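Local coordinates for protein N-acetylmuramoyl-l-alanine amidase (Bartonella henselae, PDB 3NE8) that probably hydrolyses, as a zinc-dependent amidase, the bond between N-acetylmuramoyl and L-alanine in peptidoglycan during cell-wall remodelling at bacterial division, at residues A[7-12]-A[49-54]. Residues are numbered along the deposited sequence; the frame is centred on the assembly and turned at random.
Sequences VVLDPG and TIVALT
Thr54 OG1 donates a hydrogen bond to Asp10 OD1 at 2.7 Å, reaching the anti lone pair of the carboxylate, the one turned away from OD2. The hydroxyl is put there by chi1 of 56°, which sets OG1 between the backbone N and the carbonyl carbon; the side chains of Thr54 and Val8 cross at about a right angle, with Thr54 CG2 3.8 Å from Val8 CG1. OG1 also meets the ring of Pro11, whose CD is 3.3 Å away. Behind this corner the strands 7-11 and 49-53 run parallel, their axes 27° apart, joined by four backbone bonds: Val7 N to Ile50 O, Ala52 N to Val7 O, Leu9 N to Ala52 O and, at 2.9 Å, Thr54 N to Leu9 O. On the face of Val7, Leu9, Val51 and Leu53, Leu9 CD1 rests 4.0 Å from Val51 CG1, and Leu53 CD1 sits the same 4.0 Å from Leu9 CB. Helix 28-45 packs on this face through Leu39 against Leu9 and Leu43 against Val51, while Val7 meets Ile220 of helix 206-227. The opposite face carries Val8 and Ala52, both touching Phe73. Asp10 is buried and gripped further: OD1 makes a salt bridge with Arg66 and OD2 a hydrogen bond with Ser80, a set of partners that would be expected to favour the charged carboxylate. Strand 5-11, helix 28-45 and strand 49-53 form a beta-alpha-beta unit, with 49-53 at the edge of the mixed sheet; strand 5-11 leads from here toward His13, a ligand of the zinc ion in this amidase fold.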
loop_
_atom_site.group_PDB
_atom_site.type_symbol
_atom_site.label_atom_id
_atom_site.label_comp_id
_atom_site.label_asym_id
_atom_site.label_seq_id
_atom_site.Cartn_x
_atom_site.Cartn_y
_atom_site.Cartn_z
ATOM N N VAL A 7 10.157 12.726 -7.788
ATOM C CA VAL A 7 11.028 11.967 -6.895
ATOM C C VAL A 7 12.299 12.747 -6.604
ATOM O O VAL A 7 12.936 13.261 -7.526
ATOM C CB VAL A 7 11.431 10.629 -7.543
ATOM C CG1 VAL A 7 12.330 9.823 -6.615
ATOM C CG2 VAL A 7 10.199 9.832 -7.892
ATOM N N VAL A 8 12.680 12.818 -5.329
ATOM C CA VAL A 8 13.949 13.407 -4.948
ATOM C C VAL A 8 14.839 12.320 -4.388
ATOM O O VAL A 8 14.418 11.551 -3.509
ATOM C CB VAL A 8 13.752 14.559 -3.943
ATOM C CG1 VAL A 8 15.100 15.018 -3.369
ATOM C CG2 VAL A 8 13.048 15.720 -4.642
ATOM N N LEU A 9 16.047 12.233 -4.940
ATOM C CA LEU A 9 17.064 11.295 -4.501
ATOM C C LEU A 9 18.122 12.039 -3.711
ATOM O O LEU A 9 18.602 13.092 -4.140
ATOM C CB LEU A 9 17.728 10.607 -5.691
ATOM C CG LEU A 9 16.773 9.942 -6.677
ATOM C CD1 LEU A 9 17.530 9.312 -7.833
ATOM C CD2 LEU A 9 15.895 8.904 -5.995
ATOM N N ASP A 10 18.500 11.476 -2.570
ATOM C CA ASP A 10 19.481 12.078 -1.685
ATOM C C ASP A 10 20.714 11.195 -1.586
ATOM O O ASP A 10 20.719 10.196 -0.863
ATOM C CB ASP A 10 18.873 12.257 -0.289
ATOM C CG ASP A 10 19.883 12.753 0.718
ATOM O OD1 ASP A 10 20.577 13.740 0.395
ATOM O OD2 ASP A 10 20.013 12.154 1.814
ATOM N N PRO A 11 21.788 11.555 -2.311
ATOM C CA PRO A 11 23.034 10.792 -2.155
ATOM C C PRO A 11 23.655 11.093 -0.790
ATOM O O PRO A 11 24.073 12.226 -0.524
ATOM C CB PRO A 11 23.931 11.317 -3.292
ATOM C CG PRO A 11 23.034 12.130 -4.188
ATOM C CD PRO A 11 21.921 12.629 -3.312
ATOM N N GLY A 12 23.683 10.093 0.087
ATOM C CA GLY A 12 24.185 10.306 1.435
ATOM C C GLY A 12 25.584 10.898 1.469
ATOM O O GLY A 12 26.423 10.615 0.602
ATOM N N THR A 49 8.132 10.242 -14.808
ATOM C CA THR A 49 8.824 10.511 -13.548
ATOM C C THR A 49 9.773 11.691 -13.695
ATOM O O THR A 49 10.628 11.698 -14.578
ATOM C CB THR A 49 9.638 9.306 -13.046
ATOM O OG1 THR A 49 8.800 8.142 -12.996
ATOM C CG2 THR A 49 10.189 9.601 -11.663
ATOM N N ILE A 50 9.625 12.685 -12.822
ATOM C CA ILE A 50 10.527 13.831 -12.793
ATOM C C ILE A 50 11.415 13.694 -11.565
ATOM O O ILE A 50 10.923 13.486 -10.457
ATOM C CB ILE A 50 9.746 15.142 -12.737
ATOM C CG1 ILE A 50 8.864 15.281 -13.981
ATOM C CG2 ILE A 50 10.691 16.330 -12.636
ATOM C CD1 ILE A 50 8.098 16.573 -14.022
ATOM N N VAL A 51 12.723 13.793 -11.774
ATOM C CA VAL A 51 13.693 13.469 -10.739
ATOM C C VAL A 51 14.571 14.658 -10.421
ATOM O O VAL A 51 15.002 15.373 -11.325
ATOM C CB VAL A 51 14.636 12.356 -11.224
ATOM C CG1 VAL A 51 15.626 11.961 -10.129
ATOM C CG2 VAL A 51 13.841 11.157 -11.694
ATOM N N ALA A 52 14.856 14.865 -9.144
ATOM C CA ALA A 52 15.878 15.816 -8.733
ATOM C C ALA A 52 16.752 15.154 -7.681
ATOM O O ALA A 52 16.304 14.252 -6.968
ATOM C CB ALA A 52 15.258 17.091 -8.184
ATOM N N LEU A 53 18.002 15.586 -7.602
ATOM C CA LEU A 53 18.928 15.144 -6.571
ATOM C C LEU A 53 19.152 16.269 -5.552
ATOM O O LEU A 53 19.179 17.448 -5.926
ATOM C CB LEU A 53 20.267 14.738 -7.199
ATOM C CG LEU A 53 20.424 13.281 -7.634
ATOM C CD1 LEU A 53 19.350 12.846 -8.638
ATOM C CD2 LEU A 53 21.814 13.036 -8.207
ATOM N N THR A 54 19.320 15.920 -4.278
ATOM C CA THR A 54 19.663 16.932 -3.280
ATOM C C THR A 54 21.024 17.575 -3.582
ATOM O O THR A 54 21.220 18.756 -3.320
ATOM C CB THR A 54 19.671 16.352 -1.862
ATOM O OG1 THR A 54 20.572 15.249 -1.832
ATOM C CG2 THR A 54 18.263 15.903 -1.447
#